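Long-range contacts in serine protease inhibitor 4, isoform B (PDB 4P0F), which probably inhibits serine- and cysteine-type endopeptidases as a serpin, and is captured here in its cleaved form: residues A[269-274]-A[322-327]; A[169-174]-A[329-334]. All coordinates share one frame; numbering follows the deposited sequence.

Interaction 1 (A[269-274]-A[322-327])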
loop_
_atom_site.group_PDB
_atom_site.type_symbol
_atom_site.label_atom_id
_atom_site.label_comp_id
_atom_site.label_asym_id
_atom_site.label_seq_id
_atom_site.Cartn_x
_atom_site.Cartn_y
_atom_site.Cartn_z
ATOM N N LEU A 269 -19.498 -9.284 16.651
ATOM C CA LEU A 269 -18.124 -8.961 16.306
ATOM C C LEU A 269 -17.325 -8.516 17.515
ATOM O O LEU A 269 -17.816 -7.722 18.321
ATOM C CB LEU A 269 -18.113 -7.853 15.251
ATOM C CG LEU A 269 -16.774 -7.197 14.915
ATOM C CD1 LEU A 269 -15.812 -8.205 14.290
ATOM C CD2 LEU A 269 -17.012 -6.012 13.985
ATOM N N LYS A 270 -16.099 -9.025 17.643
ATOM C CA LYS A 270 -15.121 -8.432 18.554
ATOM C C LYS A 270 -13.850 -8.153 17.768
ATOM O O LYS A 270 -13.315 -9.030 17.100
ATOM C CB LYS A 270 -14.835 -9.329 19.765
ATOM C CG LYS A 270 -16.001 -9.442 20.731
ATOM C CD LYS A 270 -15.715 -10.449 21.828
ATOM C CE LYS A 270 -16.246 -9.973 23.165
ATOM N NZ LYS A 270 -17.724 -9.800 23.187
ATOM N N LEU A 271 -13.380 -6.914 17.849
ATOM C CA LEU A 271 -12.235 -6.457 17.065
ATOM C C LEU A 271 -11.301 -5.645 17.948
ATOM O O LEU A 271 -11.766 -4.780 18.678
ATOM C CB LEU A 271 -12.707 -5.604 15.888
ATOM C CG LEU A 271 -11.650 -5.142 14.891
ATOM C CD1 LEU A 271 -11.108 -6.338 14.122
ATOM C CD2 LEU A 271 -12.264 -4.140 13.945
ATOM N N PRO A 272 -9.988 -5.912 17.890
ATOM C CA PRO A 272 -9.085 -5.077 18.694
ATOM C C PRO A 272 -9.050 -3.636 18.211
ATOM O O PRO A 272 -9.138 -3.375 17.009
ATOM C CB PRO A 272 -7.707 -5.732 18.502
ATOM C CG PRO A 272 -7.972 -7.071 17.874
ATOM C CD PRO A 272 -9.259 -6.944 17.131
ATOM N N ARG A 273 -8.935 -2.715 19.159
ATOM C CA ARG A 273 -8.610 -1.335 18.873
ATOM C C ARG A 273 -7.087 -1.283 18.727
ATOM O O ARG A 273 -6.366 -1.382 19.720
ATOM C CB ARG A 273 -9.117 -0.416 19.998
ATOM C CG ARG A 273 -8.967 1.080 19.738
ATOM C CD ARG A 273 -9.628 1.924 20.853
ATOM N NE ARG A 273 -8.916 1.799 22.116
ATOM C CZ ARG A 273 -9.474 1.826 23.322
ATOM N NH1 ARG A 273 -10.796 1.947 23.483
ATOM N NH2 ARG A 273 -8.693 1.715 24.386
ATOM N N PHE A 274 -6.598 -1.167 17.496
ATOM C CA PHE A 274 -5.163 -1.320 17.261
ATOM C C PHE A 274 -4.613 -0.304 16.286
ATOM O O PHE A 274 -5.351 0.354 15.556
ATOM C CB PHE A 274 -4.861 -2.746 16.760
ATOM C CG PHE A 274 -5.210 -2.990 15.306
ATOM C CD1 PHE A 274 -6.477 -3.406 14.937
ATOM C CD2 PHE A 274 -4.249 -2.838 14.316
ATOM C CE1 PHE A 274 -6.792 -3.648 13.602
ATOM C CE2 PHE A 274 -4.556 -3.070 12.984
ATOM C CZ PHE A 274 -5.826 -3.477 12.622
ATOM N N ILE A 322 -1.690 2.689 10.087
ATOM C CA ILE A 322 -3.126 2.484 10.206
ATOM C C ILE A 322 -3.525 2.533 11.683
ATOM O O ILE A 322 -2.772 2.093 12.549
ATOM C CB ILE A 322 -3.569 1.140 9.568
ATOM C CG1 ILE A 322 -5.098 1.018 9.571
ATOM C CG2 ILE A 322 -2.936 -0.039 10.282
ATOM C CD1 ILE A 322 -5.623 -0.056 8.593
ATOM N N GLU A 323 -4.682 3.124 11.956
ATOM C CA GLU A 323 -5.301 3.074 13.283
ATOM C C GLU A 323 -6.747 2.680 13.090
ATOM O O GLU A 323 -7.429 3.213 12.222
ATOM C CB GLU A 323 -5.193 4.419 14.016
ATOM C CG GLU A 323 -6.052 5.541 13.427
ATOM C CD GLU A 323 -7.513 5.504 13.884
ATOM O OE1 GLU A 323 -7.836 4.767 14.839
ATOM O OE2 GLU A 323 -8.342 6.206 13.267
ATOM N N VAL A 324 -7.197 1.727 13.902
ATOM C CA VAL A 324 -8.555 1.219 13.861
ATOM C C VAL A 324 -9.176 1.389 15.249
ATOM O O VAL A 324 -8.641 0.873 16.226
ATOM C CB VAL A 324 -8.578 -0.262 13.459
ATOM C CG1 VAL A 324 -10.007 -0.830 13.497
ATOM C CG2 VAL A 324 -7.966 -0.432 12.083
ATOM N N ASN A 325 -10.282 2.120 15.333
ATOM C CA ASN A 325 -10.948 2.349 16.619
ATOM C C ASN A 325 -12.462 2.361 16.476
ATOM O O ASN A 325 -13.005 1.915 15.468
ATOM C CB ASN A 325 -10.448 3.653 17.257
ATOM C CG ASN A 325 -10.845 4.898 16.481
ATOM O OD1 ASN A 325 -11.624 4.846 15.535
ATOM N ND2 ASN A 325 -10.293 6.041 16.890
ATOM N N GLU A 326 -13.153 2.852 17.498
ATOM C CA GLU A 326 -14.591 2.701 17.546
ATOM C C GLU A 326 -15.304 3.528 16.486
ATOM O O GLU A 326 -16.418 3.190 16.081
ATOM C CB GLU A 326 -15.109 3.082 18.937
ATOM C CG GLU A 326 -14.755 2.090 20.046
ATOM C CD GLU A 326 -13.391 2.338 20.690
ATOM O OE1 GLU A 326 -12.592 3.139 20.160
ATOM O OE2 GLU A 326 -13.136 1.725 21.751
ATOM N N GLU A 327 -14.673 4.620 16.058
ATOM C CA GLU A 327 -15.288 5.544 15.110
ATOM C C GLU A 327 -15.052 5.149 13.649
ATOM O O GLU A 327 -15.875 5.432 12.784
ATOM C CB GLU A 327 -14.758 6.971 15.333
ATOM C CG GLU A 327 -15.261 7.637 16.605
ATOM C CD GLU A 327 -14.746 6.990 17.888
ATOM O OE1 GLU A 327 -13.548 6.631 17.944
ATOM O OE2 GLU A 327 -15.542 6.848 18.846
#
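At the top of serpin sheet A, where strand 263-281 bends out of sheet C into the edge of sheet A, Arg273 and Phe274 meet Val324 and the turn that follows it. The firm backbone link runs from Val324 N to Phe274 O, 2.8 Å long and nearly straight at 168°; the return bond, Phe274 N to Val324 O, is weak. The Phe274 ring meets Val324 obliquely, CE1 lying 3.7 Å from CG2, and Val324 CB makes an off-centre CH-pi contact with the ring. CG1 of Val324 touches Leu271 CD2 at 4.0 Å, the two side chains crossing at about a right angle. Arg273 runs extended past Asn325 CB, then bends at chi3 (68°), which brings NH1 to Glu326 OE2 at 2.9 Å. This salt bridge uses the syn lone pair of OE2 and lies near the guanidinium plane, while Thr184 OG1 grips the same oxygen. Asn325 OD1 closes an Asx turn onto Glu327 N. Around the contact, Phe360 of strand 360-366 packs against Phe274, Met202 of strand 197-213 touches Arg273 and Glu326, and the indole NE1 of Trp175, just past strand 161-174, hydrogen-bonds to Asn325 O.

Interaction 2 (A[169-174]-A[329-334])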
loop_
_atom_site.group_PDB
_atom_site.type_symbol
_atom_site.label_atom_id
_atom_site.label_comp_id
_atom_site.label_asym_id
_atom_site.label_seq_id
_atom_site.Cartn_x
_atom_site.Cartn_y
_atom_site.Cartn_z
ATOM N N ILE A 169 -0.861 8.385 -0.163
ATOM C CA ILE A 169 -2.279 8.058 -0.058
ATOM C C ILE A 169 -2.739 8.242 1.385
ATOM O O ILE A 169 -2.020 7.915 2.327
ATOM C CB ILE A 169 -2.551 6.610 -0.562
ATOM C CG1 ILE A 169 -4.026 6.225 -0.404
ATOM C CG2 ILE A 169 -1.645 5.608 0.145
ATOM C CD1 ILE A 169 -4.410 4.979 -1.215
ATOM N N HIS A 170 -3.924 8.822 1.540
ATOM C CA HIS A 170 -4.504 9.042 2.861
ATOM C C HIS A 170 -5.961 8.653 2.864
ATOM O O HIS A 170 -6.718 9.031 1.976
ATOM C CB HIS A 170 -4.364 10.496 3.286
ATOM C CG HIS A 170 -4.960 10.782 4.631
ATOM N ND1 HIS A 170 -6.193 11.374 4.784
ATOM C CD2 HIS A 170 -4.502 10.524 5.879
ATOM C CE1 HIS A 170 -6.469 11.481 6.076
ATOM N NE2 HIS A 170 -5.460 10.977 6.760
ATOM N N PHE A 171 -6.339 7.906 3.895
ATOM C CA PHE A 171 -7.708 7.447 4.084
ATOM C C PHE A 171 -8.179 7.781 5.485
ATOM O O PHE A 171 -7.475 7.526 6.459
ATOM C CB PHE A 171 -7.798 5.949 3.844
ATOM C CG PHE A 171 -9.108 5.348 4.257
ATOM C CD1 PHE A 171 -10.251 5.561 3.513
ATOM C CD2 PHE A 171 -9.188 4.570 5.395
ATOM C CE1 PHE A 171 -11.463 5.003 3.899
ATOM C CE2 PHE A 171 -10.398 4.003 5.786
ATOM C CZ PHE A 171 -11.530 4.223 5.035
ATOM N N LYS A 172 -9.371 8.353 5.573
ATOM C CA LYS A 172 -10.044 8.516 6.855
ATOM C C LYS A 172 -11.524 8.255 6.652
ATOM O O LYS A 172 -12.205 8.999 5.952
ATOM C CB LYS A 172 -9.813 9.905 7.442
ATOM C CG LYS A 172 -10.607 10.151 8.732
ATOM C CD LYS A 172 -9.700 10.409 9.917
ATOM C CE LYS A 172 -10.497 10.854 11.134
ATOM N NZ LYS A 172 -9.611 11.226 12.269
ATOM N N GLY A 173 -12.014 7.182 7.261
ATOM C CA GLY A 173 -13.391 6.781 7.093
ATOM C C GLY A 173 -14.061 6.583 8.435
ATOM O O GLY A 173 -13.402 6.250 9.417
ATOM N N THR A 174 -15.366 6.815 8.463
ATOM C CA THR A 174 -16.191 6.537 9.627
ATOM C C THR A 174 -16.981 5.261 9.377
ATOM O O THR A 174 -17.503 5.072 8.286
ATOM C CB THR A 174 -17.148 7.715 9.909
ATOM O OG1 THR A 174 -16.371 8.910 10.076
ATOM C CG2 THR A 174 -17.986 7.458 11.150
ATOM N N THR A 329 -11.494 4.246 10.767
ATOM C CA THR A 329 -10.126 3.903 10.434
ATOM C C THR A 329 -9.454 5.099 9.793
ATOM O O THR A 329 -10.075 5.819 9.011
ATOM C CB THR A 329 -10.069 2.707 9.461
ATOM O OG1 THR A 329 -10.670 1.574 10.090
ATOM C CG2 THR A 329 -8.629 2.372 9.068
ATOM N N GLU A 330 -8.203 5.327 10.163
ATOM C CA GLU A 330 -7.361 6.264 9.437
ATOM C C GLU A 330 -6.113 5.525 9.014
ATOM O O GLU A 330 -5.510 4.805 9.807
ATOM C CB GLU A 330 -7.007 7.497 10.276
ATOM C CG GLU A 330 -6.205 8.513 9.476
ATOM C CD GLU A 330 -6.039 9.866 10.154
ATOM O OE1 GLU A 330 -6.335 9.985 11.363
ATOM O OE2 GLU A 330 -5.605 10.820 9.458
ATOM N N ALA A 331 -5.748 5.684 7.746
ATOM C CA ALA A 331 -4.584 5.009 7.200
ATOM C C ALA A 331 -3.881 5.927 6.231
ATOM O O ALA A 331 -4.502 6.789 5.621
ATOM C CB ALA A 331 -4.978 3.721 6.506
ATOM N N ALA A 332 -2.572 5.738 6.105
ATOM C CA ALA A 332 -1.789 6.521 5.176
ATOM C C ALA A 332 -0.583 5.721 4.742
ATOM O O ALA A 332 -0.122 4.837 5.458
ATOM C CB ALA A 332 -1.352 7.836 5.803
ATOM N N ALA A 333 -0.068 6.045 3.566
ATOM C CA ALA A 333 1.154 5.429 3.101
ATOM C C ALA A 333 1.806 6.335 2.076
ATOM O O ALA A 333 1.155 7.204 1.502
ATOM C CB ALA A 333 0.879 4.060 2.496
ATOM N N ALA A 334 3.089 6.110 1.842
ATOM C CA ALA A 334 3.770 6.760 0.734
ATOM C C ALA A 334 4.874 5.862 0.228
ATOM O O ALA A 334 5.428 5.058 0.979
ATOM C CB ALA A 334 4.325 8.131 1.150
HETATM O O HOH W 1 -7.776 9.208 13.270
#
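Glu330 projects between His170 and Lys172 of the antiparallel neighbour and meets each through a different carboxylate oxygen. Its extended chain, with CG anti to the backbone N (chi1 -176°), carries OE2 to within 2.7 Å of His170 NE2. That hydrogen bond is almost straight at 170°; it lies in the plane of the imidazole and uses the anti lone pair of OE2, and the carboxylate plane is turned 79° from the ring. Asn145 ND2 also binds OE2, and this second donor would help fix the rotation of the carboxylate. On the other oxygen, OE1, the ion pair with Lys172 NZ is long at 3.6 Å, and a water bridges the two groups, accepting from NZ and donating to OE1. Lys172 gets there by a bend at chi2, which lays its CD alongside the carboxylate. The same face carries Ala332, whose CB sits at the edge of the His170 ring.

The opposite face, with Ile169, Phe171, Ala331 and Ala333, is largely apolar, Thr329 being the exception. Phe171 swings its ring along the strand so that CE2 comes 3.7 Å from Thr329 O and 3.9 Å from Thr329 CB. One ring face receives Gly173 N, 3.7 Å above the plane and offset toward the rim; the absence of a side chain on Gly173 leaves room for this fold-back. Further along, Ile169 CG2 rests on Ala333 CB. Tyr225 packs edge-to-face with Phe171, and its OH hydrogen-bonds to Thr329 OG1.

Paired backbone bonds join Ile169 with Ala333, Phe171 with Ala331 and Gly173 with Thr329. With 329-334 inserted between strands 161-174 and 311-324, the arrangement is that of a cleaved serpin: the hinge of the reactive-centre loop, rich in small residues, forms the first part of the inserted fourth strand of sheet A.

Interactions 1 and 2 lie on the outer sides of the adjacent strands 311-324 and 328-341 of sheet A, where 269-274 and 169-174 are their partners; their centres are about 14 Å apart. They join where Glu323 N probably bonds to Glu330 O and Ile322 CG1 packs on Thr329 CG2. Both are mostly buried, each with one exposed basic residue: Arg273 in a close salt bridge, Lys172 in a long one. Interaction 2, nearer the chain's centre, pairs backbone bonds over three residue pairs, with a polar cluster on one face and mostly apolar packing on the other. Interaction 1, at the bend toward sheet C, has one firm and one weak backbone bond beside aromatic-aliphatic packing.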